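Local coordinates for protein HMTCP-1 (Homo sapiens, PDB 1A1X) that enhances the phosphorylation and activation of the kinases AKT1 and AKT2, with which it interacts through their PH domains, at residues P11-V16 with R23-R28; R44-Q49 with R95-L100; Q87-L92 with L101-P106. All blocks are in the same frame, centred on the assembly; numbering follows the deposited sequence.

The three contacts lie on one closed antiparallel beta barrel. Along the chain, contact 1 (11-16 with 23-28) closes before contact 2 (44-49 with 95-100) opens, whereas the segments of contacts 2 and 3 alternate. Contact 2 joins strands 41-46 and 97-104; contact 3 (87-92 with 101-106) pairs the rest of strand 97-104 with strand 85-94. Their centres are about 14 Å apart. Contact 1, a hairpin about 13 Å from contact 2 and 17 Å from contact 3 (centres), touches contact 2 through Pro-11 and Arg-28. Contact 2 thus ties the two halves of the barrel together, and with contact 3 it reaches the second subunit.

Contact 1. Residues P11-V16 with R23-R28; sequences PDHLWV and RDEYQR
The imidazole of His-13 overlaps the side chain of Glu-25 at a slant, its CE1 3.8 Å from CB of Glu-25 and one ring face toward OE1 of that residue. Glu-25 has CG between its backbone N and carbonyl carbon (chi1 61°), and a bend at chi2 turns CD back to the facing segment. OE2 of Glu-25 then takes a nearly straight hydrogen bond, 3.0 Å, from the backbone N of Asp-12 on its syn side, while His-13 N makes a weak bond to OE1. His-13 ND1 donates to Asp-12 OD2 (2.8 Å) from above the carboxylate plane.

Further along the hairpin Trp-15 and Arg-23 form an antiparallel hydrogen-bonded pair, Trp-15 N to Arg-23 O at 2.9 Å and Arg-23 N to Trp-15 O at 2.8 Å.

Asp-24 sets CB against CB of Pro-11 (3.7 Å), and its carboxylate holds the type I turn that it opens. Tyr-26 N, closing an Asx turn, and Arg-28 N reach OD1 from opposite faces; Arg-28 grips OD2 side-on with NE and NH2, and Trp-30 NE1 bonds to OD2 as well. An alanine here would probably leave the Arg-28 guanidinium without its counter-charge and the amides of Tyr-26 and Arg-28 without their acceptor.

Acidic groups thus do much of the work where strand pairing gives out: Glu-25 engages amides of the facing segment, Asp-24 those in and just after its own turn, and the carboxylates around His-13 would tend to favour a protonated ring.

Contact 2. Residues R44-Q49 with R95-L100; sequences RVQQIQ and RGVQEL
Glu-99 has CG anti to its backbone N (chi1 172°) and Gln-46 has CG anti to its carbonyl carbon (chi1 -66°), which sets both CG atoms on the same face of the sheet; the chains, extended beyond CG, carry carboxylate and amide to each other. NE2 of Gln-46 donates to OE1 of Glu-99 at 2.7 Å. The bond uses the anti lone pair of OE1, which lies in the plane of the Gln-46 amide; amide and carboxylate are nearly coplanar.

Arg-44 bends at chi3 and offers the edge of its guanidinium to the same oxygen, NH1 standing 3.4 Å from Glu-99 OE1 in a weak salt bridge. Its aliphatic part is also close, with CD 3.5 Å from that OE1, and NE forms a salt bridge with Glu-35. Next to this group, CG1 of Val-97 packs on CB of Gln-46 (3.7 Å), the two side chains crossing at about a right angle, and also meets CG1 of Ile-48 (3.8 Å).

On the other face Val-45 and Leu-100 are buried, with Trp-30 touching Val-45. Their backbones form an antiparallel hydrogen-bonded pair, Val-45 N to Leu-100 O at 2.8 Å and the reverse bond equally firm. Two residues on, Gln-47 N bonds to Gln-98 O at 3.0 Å, but water 2 bridges Gln-98 N and Gln-47 O, marking where the strands part.

Strands 41-46 and 97-104, distant in sequence, thus join the first four strands of the barrel to its last four. Buried apolar side chains line one face; on the other, beside Val-97 and Ile-48, the amide and guanidinium together would help stabilise a negative charge on the buried Glu-99.

Contact 3. Residues Q87-L92 with L101-P106; sequences QIQHHL and LLKLLP
A classic beta bulge interrupts the hairpin of strands 85-94 and 97-104: Gln-89 and His-90 both face Leu-101. Gln-89 N donates to Leu-101 O at 2.7 Å, nearly along the C=O axis, and Leu-101 N donates to His-90 O at 2.9 Å. On the Gln-87 side of the bulge, Gln-87 and Lys-103 form a hydrogen-bonded pair.

On the face that carries Gln-87, His-90, Leu-101 and Lys-103, CB of Leu-101 sits over the centre of the His-90 ring, 3.6 Å from its centroid, in a CH-pi contact, and Leu-92 CG lies on the opposite ring face. CD1 of Leu-105 closes over CB of Gln-87 at 3.9 Å. Gln-89 crosses the extended Lys-103 chain, its OE1 3.5 Å from CB of Lys-103, but the polar ends serve others: OE1 of Gln-89 bonds to Arg-42, and NZ of Lys-103 to Gly-4 and Glu-5 of the second subunit. On the other face of the sheet Ile-88 and Leu-102 lie side by side, CG1 of Ile-88 3.7 Å from CD2 of Leu-102.

Leu-102 continues onto Val-45 of strand 41-46 and Tyr-78 of strand 77-80, the strands that flank this hairpin in the barrel, while the His-90 ring meets His-90 of the second subunit.

Contact 1. Residues P11-V16 with R23-R28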
loop_
_atom_site.group_PDB
_atom_site.type_symbol
_atom_site.label_atom_id
_atom_site.label_comp_id
_atom_site.label_asym_id
_atom_site.label_seq_id
_atom_site.Cartn_x
_atom_site.Cartn_y
_atom_site.Cartn_z
ATOM N N PRO A 11 6.658 14.065 -4.678
ATOM C CA PRO A 11 6.704 15.304 -5.460
ATOM C C PRO A 11 5.954 16.465 -4.801
ATOM O O PRO A 11 4.905 16.280 -4.189
ATOM C CB PRO A 11 6.070 14.894 -6.796
ATOM C CG PRO A 11 5.170 13.783 -6.432
ATOM C CD PRO A 11 6.001 12.992 -5.445
ATOM N N ASP A 12 6.548 17.651 -4.884
ATOM C CA ASP A 12 5.967 18.872 -4.343
ATOM C C ASP A 12 4.632 19.167 -5.037
ATOM O O ASP A 12 3.702 19.710 -4.435
ATOM C CB ASP A 12 6.953 20.021 -4.540
ATOM C CG ASP A 12 6.336 21.361 -4.272
ATOM O OD1 ASP A 12 5.943 21.619 -3.110
ATOM O OD2 ASP A 12 6.230 22.148 -5.238
ATOM N N HIS A 13 4.557 18.830 -6.317
ATOM C CA HIS A 13 3.330 19.020 -7.076
ATOM C C HIS A 13 3.215 18.144 -8.318
ATOM O O HIS A 13 4.214 17.628 -8.849
ATOM C CB HIS A 13 3.100 20.497 -7.418
ATOM C CG HIS A 13 4.158 21.103 -8.282
ATOM N ND1 HIS A 13 5.048 22.047 -7.813
ATOM C CD2 HIS A 13 4.425 20.956 -9.603
ATOM C CE1 HIS A 13 5.812 22.459 -8.809
ATOM N NE2 HIS A 13 5.455 21.814 -9.906
ATOM N N LEU A 14 1.970 17.932 -8.734
ATOM C CA LEU A 14 1.660 17.134 -9.909
ATOM C C LEU A 14 0.629 17.893 -10.732
ATOM O O LEU A 14 -0.453 18.220 -10.238
ATOM C CB LEU A 14 1.109 15.775 -9.485
ATOM C CG LEU A 14 2.140 14.874 -8.799
ATOM C CD1 LEU A 14 1.470 13.802 -7.957
ATOM C CD2 LEU A 14 3.029 14.267 -9.854
ATOM N N TRP A 15 1.000 18.235 -11.962
ATOM C CA TRP A 15 0.115 18.964 -12.856
ATOM C C TRP A 15 -0.313 18.019 -13.966
ATOM O O TRP A 15 0.526 17.398 -14.608
ATOM C CB TRP A 15 0.827 20.170 -13.487
ATOM C CG TRP A 15 1.171 21.319 -12.569
ATOM C CD1 TRP A 15 2.412 21.656 -12.113
ATOM C CD2 TRP A 15 0.284 22.340 -12.093
ATOM N NE1 TRP A 15 2.357 22.827 -11.396
ATOM C CE2 TRP A 15 1.062 23.267 -11.368
ATOM C CE3 TRP A 15 -1.095 22.565 -12.215
ATOM C CZ2 TRP A 15 0.509 24.406 -10.766
ATOM C CZ3 TRP A 15 -1.650 23.705 -11.613
ATOM C CH2 TRP A 15 -0.846 24.606 -10.902
ATOM N N VAL A 16 -1.618 17.935 -14.202
ATOM C CA VAL A 16 -2.173 17.079 -15.241
ATOM C C VAL A 16 -1.736 17.543 -16.637
ATOM O O VAL A 16 -1.501 18.741 -16.872
ATOM C CB VAL A 16 -3.731 17.063 -15.155
ATOM C CG1 VAL A 16 -4.309 18.398 -15.589
ATOM C CG2 VAL A 16 -4.306 15.936 -15.967
ATOM N N ARG A 23 2.639 15.517 -14.387
ATOM C CA ARG A 23 4.059 15.859 -14.432
ATOM C C ARG A 23 4.424 16.589 -13.139
ATOM O O ARG A 23 3.659 17.429 -12.666
ATOM C CB ARG A 23 4.377 16.735 -15.642
ATOM C CG ARG A 23 4.428 15.976 -16.947
ATOM C CD ARG A 23 5.140 16.784 -18.007
ATOM N NE ARG A 23 4.436 18.028 -18.288
ATOM C CZ ARG A 23 4.509 18.681 -19.442
ATOM N NH1 ARG A 23 5.261 18.208 -20.432
ATOM N NH2 ARG A 23 3.816 19.801 -19.611
ATOM N N ASP A 24 5.567 16.248 -12.549
ATOM C CA ASP A 24 5.992 16.887 -11.306
ATOM C C ASP A 24 6.938 18.051 -11.576
ATOM O O ASP A 24 7.148 18.431 -12.726
ATOM C CB ASP A 24 6.619 15.868 -10.332
ATOM C CG ASP A 24 7.849 15.164 -10.900
ATOM O OD1 ASP A 24 8.504 15.700 -11.804
ATOM O OD2 ASP A 24 8.177 14.062 -10.429
ATOM N N GLU A 25 7.509 18.605 -10.518
ATOM C CA GLU A 25 8.430 19.730 -10.639
ATOM C C GLU A 25 9.694 19.450 -11.469
ATOM O O GLU A 25 10.389 20.382 -11.868
ATOM C CB GLU A 25 8.839 20.214 -9.252
ATOM C CG GLU A 25 9.572 19.163 -8.414
ATOM C CD GLU A 25 8.657 18.409 -7.469
ATOM O OE1 GLU A 25 7.473 18.189 -7.811
ATOM O OE2 GLU A 25 9.135 18.035 -6.377
ATOM N N TYR A 26 9.994 18.173 -11.707
ATOM C CA TYR A 26 11.166 17.765 -12.486
ATOM C C TYR A 26 10.827 17.383 -13.919
ATOM O O TYR A 26 11.693 16.888 -14.647
ATOM C CB TYR A 26 11.854 16.574 -11.831
ATOM C CG TYR A 26 12.299 16.828 -10.425
ATOM C CD1 TYR A 26 12.987 17.991 -10.094
ATOM C CD2 TYR A 26 12.038 15.904 -9.418
ATOM C CE1 TYR A 26 13.403 18.231 -8.792
ATOM C CE2 TYR A 26 12.451 16.133 -8.110
ATOM C CZ TYR A 26 13.131 17.297 -7.806
ATOM O OH TYR A 26 13.536 17.540 -6.518
ATOM N N GLN A 27 9.571 17.595 -14.311
ATOM C CA GLN A 27 9.078 17.260 -15.651
ATOM C C GLN A 27 8.926 15.757 -15.874
ATOM O O GLN A 27 8.745 15.304 -17.001
ATOM C CB GLN A 27 9.973 17.858 -16.741
ATOM C CG GLN A 27 9.928 19.374 -16.840
ATOM C CD GLN A 27 11.000 19.912 -17.776
ATOM O OE1 GLN A 27 12.037 20.424 -17.328
ATOM N NE2 GLN A 27 10.771 19.775 -19.085
ATOM N N ARG A 28 9.010 14.986 -14.797
ATOM C CA ARG A 28 8.847 13.545 -14.886
ATOM C C ARG A 28 7.356 13.223 -14.930
ATOM O O ARG A 28 6.542 13.894 -14.293
ATOM C CB ARG A 28 9.481 12.863 -13.679
ATOM C CG ARG A 28 10.978 13.018 -13.612
ATOM C CD ARG A 28 11.512 12.323 -12.403
ATOM N NE ARG A 28 10.818 12.778 -11.208
ATOM C CZ ARG A 28 11.014 12.282 -9.994
ATOM N NH1 ARG A 28 11.893 11.302 -9.808
ATOM N NH2 ARG A 28 10.327 12.762 -8.964
HETATM O O HOH W 1 1.699 19.094 -16.729
#

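Contact 2. Residues R44-Q49 with R95-L100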
loop_
_atom_site.group_PDB
_atom_site.type_symbol
_atom_site.label_atom_id
_atom_site.label_comp_id
_atom_site.label_asym_id
_atom_site.label_seq_id
_atom_site.Cartn_x
_atom_site.Cartn_y
_atom_site.Cartn_z
ATOM N N ARG A 44 -3.894 5.513 -7.390
ATOM C CA ARG A 44 -2.582 4.892 -7.299
ATOM C C ARG A 44 -1.782 5.586 -8.392
ATOM O O ARG A 44 -2.166 5.570 -9.556
ATOM C CB ARG A 44 -2.685 3.387 -7.538
ATOM C CG ARG A 44 -1.401 2.627 -7.255
ATOM C CD ARG A 44 -1.711 1.196 -6.848
ATOM N NE ARG A 44 -2.492 0.507 -7.862
ATOM C CZ ARG A 44 -1.978 -0.103 -8.925
ATOM N NH1 ARG A 44 -0.667 -0.117 -9.126
ATOM N NH2 ARG A 44 -2.782 -0.712 -9.781
ATOM N N VAL A 45 -0.717 6.267 -7.997
ATOM C CA VAL A 45 0.085 7.035 -8.941
ATOM C C VAL A 45 1.512 6.509 -8.987
ATOM O O VAL A 45 2.191 6.438 -7.960
ATOM C CB VAL A 45 0.096 8.551 -8.553
ATOM C CG1 VAL A 45 0.463 9.395 -9.744
ATOM C CG2 VAL A 45 -1.266 8.985 -7.983
ATOM N N GLN A 46 1.951 6.140 -10.188
ATOM C CA GLN A 46 3.288 5.606 -10.394
ATOM C C GLN A 46 4.126 6.443 -11.355
ATOM O O GLN A 46 3.642 6.891 -12.402
ATOM C CB GLN A 46 3.211 4.164 -10.909
ATOM C CG GLN A 46 2.631 3.183 -9.910
ATOM C CD GLN A 46 2.669 1.763 -10.420
ATOM O OE1 GLN A 46 2.977 1.528 -11.581
ATOM N NE2 GLN A 46 2.353 0.804 -9.552
ATOM N N GLN A 47 5.395 6.620 -10.998
ATOM C CA GLN A 47 6.331 7.390 -11.805
ATOM C C GLN A 47 6.867 6.502 -12.920
ATOM O O GLN A 47 7.805 5.726 -12.732
ATOM C CB GLN A 47 7.473 7.929 -10.931
ATOM C CG GLN A 47 8.123 9.205 -11.457
ATOM C CD GLN A 47 9.063 8.948 -12.611
ATOM O OE1 GLN A 47 10.225 8.601 -12.397
ATOM N NE2 GLN A 47 8.575 9.108 -13.839
ATOM N N ILE A 48 6.209 6.593 -14.066
ATOM C CA ILE A 48 6.576 5.834 -15.246
ATOM C C ILE A 48 6.690 6.806 -16.414
ATOM O O ILE A 48 5.840 7.688 -16.588
ATOM C CB ILE A 48 5.505 4.759 -15.566
ATOM C CG1 ILE A 48 5.397 3.767 -14.395
ATOM C CG2 ILE A 48 5.841 4.027 -16.882
ATOM C CD1 ILE A 48 4.281 2.731 -14.546
ATOM N N GLN A 49 7.766 6.655 -17.182
ATOM C CA GLN A 49 8.035 7.476 -18.360
ATOM C C GLN A 49 7.071 7.098 -19.492
ATOM O O GLN A 49 7.080 5.972 -19.983
ATOM C CB GLN A 49 9.481 7.249 -18.799
ATOM C CG GLN A 49 9.950 8.092 -19.969
ATOM C CD GLN A 49 11.435 7.906 -20.242
ATOM O OE1 GLN A 49 12.286 8.225 -19.395
ATOM N NE2 GLN A 49 11.758 7.368 -21.415
ATOM N N ARG A 95 8.276 -3.100 -7.485
ATOM C CA ARG A 95 8.819 -3.677 -8.708
ATOM C C ARG A 95 9.711 -2.674 -9.446
ATOM O O ARG A 95 9.759 -2.648 -10.674
ATOM C CB ARG A 95 7.692 -4.206 -9.606
ATOM C CG ARG A 95 7.166 -5.596 -9.209
ATOM C CD ARG A 95 6.562 -5.630 -7.804
ATOM N NE ARG A 95 6.152 -6.977 -7.394
ATOM C CZ ARG A 95 4.953 -7.285 -6.896
ATOM N NH1 ARG A 95 4.025 -6.345 -6.738
ATOM N NH2 ARG A 95 4.676 -8.541 -6.563
ATOM N N GLY A 96 10.406 -1.839 -8.673
ATOM C CA GLY A 96 11.311 -0.851 -9.241
ATOM C C GLY A 96 10.714 0.490 -9.623
ATOM O O GLY A 96 11.443 1.384 -10.062
ATOM N N VAL A 97 9.405 0.642 -9.437
ATOM C CA VAL A 97 8.704 1.882 -9.767
ATOM C C VAL A 97 8.200 2.579 -8.512
ATOM O O VAL A 97 7.615 1.942 -7.631
ATOM C CB VAL A 97 7.500 1.596 -10.692
ATOM C CG1 VAL A 97 6.721 2.864 -10.986
ATOM C CG2 VAL A 97 7.980 0.977 -11.982
ATOM N N GLN A 98 8.425 3.888 -8.438
ATOM C CA GLN A 98 7.975 4.687 -7.300
ATOM C C GLN A 98 6.446 4.791 -7.362
ATOM O O GLN A 98 5.871 5.100 -8.416
ATOM C CB GLN A 98 8.608 6.077 -7.337
ATOM C CG GLN A 98 8.427 6.869 -6.063
ATOM C CD GLN A 98 9.164 8.193 -6.094
ATOM O OE1 GLN A 98 8.888 9.089 -5.295
ATOM N NE2 GLN A 98 10.111 8.323 -7.020
ATOM N N GLU A 99 5.796 4.545 -6.228
ATOM C CA GLU A 99 4.343 4.569 -6.181
ATOM C C GLU A 99 3.732 5.333 -5.010
ATOM O O GLU A 99 4.160 5.191 -3.868
ATOM C CB GLU A 99 3.813 3.129 -6.178
ATOM C CG GLU A 99 2.319 3.032 -5.943
ATOM C CD GLU A 99 1.830 1.608 -5.882
ATOM O OE1 GLU A 99 1.768 0.947 -6.935
ATOM O OE2 GLU A 99 1.484 1.149 -4.785
ATOM N N LEU A 100 2.724 6.148 -5.313
ATOM C CA LEU A 100 2.000 6.899 -4.293
ATOM C C LEU A 100 0.612 6.313 -4.249
ATOM O O LEU A 100 0.059 5.972 -5.293
ATOM C CB LEU A 100 1.874 8.376 -4.665
ATOM C CG LEU A 100 3.063 9.321 -4.504
ATOM C CD1 LEU A 100 2.732 10.651 -5.160
ATOM C CD2 LEU A 100 3.384 9.509 -3.035
HETATM O O HOH W 2 9.923 5.132 -10.676
#

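Contact 3. Residues Q87-L92 with L101-P106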
loop_
_atom_site.group_PDB
_atom_site.type_symbol
_atom_site.label_atom_id
_atom_site.label_comp_id
_atom_site.label_asym_id
_atom_site.label_seq_id
_atom_site.Cartn_x
_atom_site.Cartn_y
_atom_site.Cartn_z
ATOM N N GLN A 87 -4.973 11.915 1.389
ATOM C CA GLN A 87 -4.016 11.338 2.323
ATOM C C GLN A 87 -3.028 10.423 1.614
ATOM O O GLN A 87 -3.431 9.601 0.800
ATOM C CB GLN A 87 -4.770 10.518 3.383
ATOM C CG GLN A 87 -3.883 9.898 4.453
ATOM C CD GLN A 87 -3.237 10.942 5.349
ATOM O OE1 GLN A 87 -3.931 11.740 5.987
ATOM N NE2 GLN A 87 -1.907 10.944 5.405
ATOM N N ILE A 88 -1.736 10.579 1.885
ATOM C CA ILE A 88 -0.755 9.680 1.283
ATOM C C ILE A 88 -0.776 8.451 2.193
ATOM O O ILE A 88 -0.338 8.524 3.338
ATOM C CB ILE A 88 0.672 10.278 1.270
ATOM C CG1 ILE A 88 0.748 11.492 0.338
ATOM C CG2 ILE A 88 1.683 9.226 0.807
ATOM C CD1 ILE A 88 2.070 12.261 0.443
ATOM N N GLN A 89 -1.368 7.357 1.722
ATOM C CA GLN A 89 -1.442 6.133 2.524
ATOM C C GLN A 89 -0.141 5.349 2.467
ATOM O O GLN A 89 0.220 4.652 3.418
ATOM C CB GLN A 89 -2.641 5.292 2.120
ATOM C CG GLN A 89 -3.930 6.062 2.273
ATOM C CD GLN A 89 -5.122 5.152 2.323
ATOM O OE1 GLN A 89 -5.580 4.662 1.302
ATOM N NE2 GLN A 89 -5.627 4.910 3.522
ATOM N N HIS A 90 0.534 5.426 1.325
ATOM C CA HIS A 90 1.852 4.818 1.191
ATOM C C HIS A 90 2.643 5.395 0.021
ATOM O O HIS A 90 2.073 5.904 -0.948
ATOM C CB HIS A 90 1.834 3.274 1.255
ATOM C CG HIS A 90 1.493 2.587 -0.030
ATOM N ND1 HIS A 90 1.997 2.981 -1.252
ATOM C CD2 HIS A 90 0.752 1.483 -0.270
ATOM C CE1 HIS A 90 1.580 2.149 -2.187
ATOM N NE2 HIS A 90 0.822 1.232 -1.618
ATOM N N HIS A 91 3.958 5.415 0.194
ATOM C CA HIS A 91 4.891 5.924 -0.797
ATOM C C HIS A 91 6.047 4.941 -0.782
ATOM O O HIS A 91 6.900 4.975 0.101
ATOM C CB HIS A 91 5.375 7.320 -0.394
ATOM C CG HIS A 91 6.364 7.925 -1.345
ATOM N ND1 HIS A 91 7.204 8.955 -0.982
ATOM C CD2 HIS A 91 6.624 7.670 -2.648
ATOM C CE1 HIS A 91 7.937 9.309 -2.022
ATOM N NE2 HIS A 91 7.605 8.545 -3.045
ATOM N N LEU A 92 6.057 4.055 -1.765
ATOM C CA LEU A 92 7.083 3.039 -1.837
ATOM C C LEU A 92 7.507 2.677 -3.243
ATOM O O LEU A 92 6.976 3.192 -4.229
ATOM C CB LEU A 92 6.640 1.783 -1.067
ATOM C CG LEU A 92 5.145 1.481 -0.919
ATOM C CD1 LEU A 92 4.614 0.859 -2.167
ATOM C CD2 LEU A 92 4.910 0.563 0.249
ATOM N N LEU A 101 0.096 6.100 -3.041
ATOM C CA LEU A 101 -1.265 5.610 -2.875
ATOM C C LEU A 101 -1.989 6.719 -2.120
ATOM O O LEU A 101 -1.734 6.949 -0.930
ATOM C CB LEU A 101 -1.331 4.288 -2.099
ATOM C CG LEU A 101 -2.778 3.768 -2.038
ATOM C CD1 LEU A 101 -3.257 3.420 -3.440
ATOM C CD2 LEU A 101 -2.895 2.570 -1.099
ATOM N N LEU A 102 -2.857 7.425 -2.846
ATOM C CA LEU A 102 -3.623 8.557 -2.319
ATOM C C LEU A 102 -5.078 8.230 -2.025
ATOM O O LEU A 102 -5.736 7.539 -2.794
ATOM C CB LEU A 102 -3.587 9.715 -3.322
ATOM C CG LEU A 102 -2.217 10.203 -3.778
ATOM C CD1 LEU A 102 -2.366 11.335 -4.799
ATOM C CD2 LEU A 102 -1.430 10.663 -2.567
ATOM N N LYS A 103 -5.593 8.798 -0.943
ATOM C CA LYS A 103 -6.972 8.573 -0.563
ATOM C C LYS A 103 -7.681 9.907 -0.395
ATOM O O LYS A 103 -7.266 10.736 0.415
ATOM C CB LYS A 103 -7.040 7.781 0.747
ATOM C CG LYS A 103 -8.461 7.404 1.175
ATOM C CD LYS A 103 -8.462 6.633 2.474
ATOM C CE LYS A 103 -9.869 6.274 2.866
ATOM N NZ LYS A 103 -9.908 5.407 4.066
ATOM N N LEU A 104 -8.746 10.111 -1.164
ATOM C CA LEU A 104 -9.515 11.352 -1.080
ATOM C C LEU A 104 -10.307 11.375 0.218
ATOM O O LEU A 104 -11.138 10.504 0.459
ATOM C CB LEU A 104 -10.460 11.489 -2.275
ATOM C CG LEU A 104 -11.363 12.716 -2.235
ATOM C CD1 LEU A 104 -10.531 13.990 -2.143
ATOM C CD2 LEU A 104 -12.246 12.727 -3.458
ATOM N N LEU A 105 -10.009 12.354 1.060
ATOM C CA LEU A 105 -10.663 12.510 2.347
ATOM C C LEU A 105 -11.894 13.410 2.238
ATOM O O LEU A 105 -11.989 14.234 1.324
ATOM C CB LEU A 105 -9.674 13.108 3.347
ATOM C CG LEU A 105 -8.403 12.298 3.618
ATOM C CD1 LEU A 105 -7.476 13.097 4.529
ATOM C CD2 LEU A 105 -8.753 10.975 4.253
ATOM N N PRO A 106 -12.864 13.248 3.157
ATOM C CA PRO A 106 -14.078 14.073 3.130
ATOM C C PRO A 106 -13.701 15.509 3.434
ATOM O O PRO A 106 -12.785 15.750 4.223
ATOM C CB PRO A 106 -14.937 13.460 4.238
ATOM C CG PRO A 106 -13.930 12.880 5.183
ATOM C CD PRO A 106 -12.908 12.271 4.259
#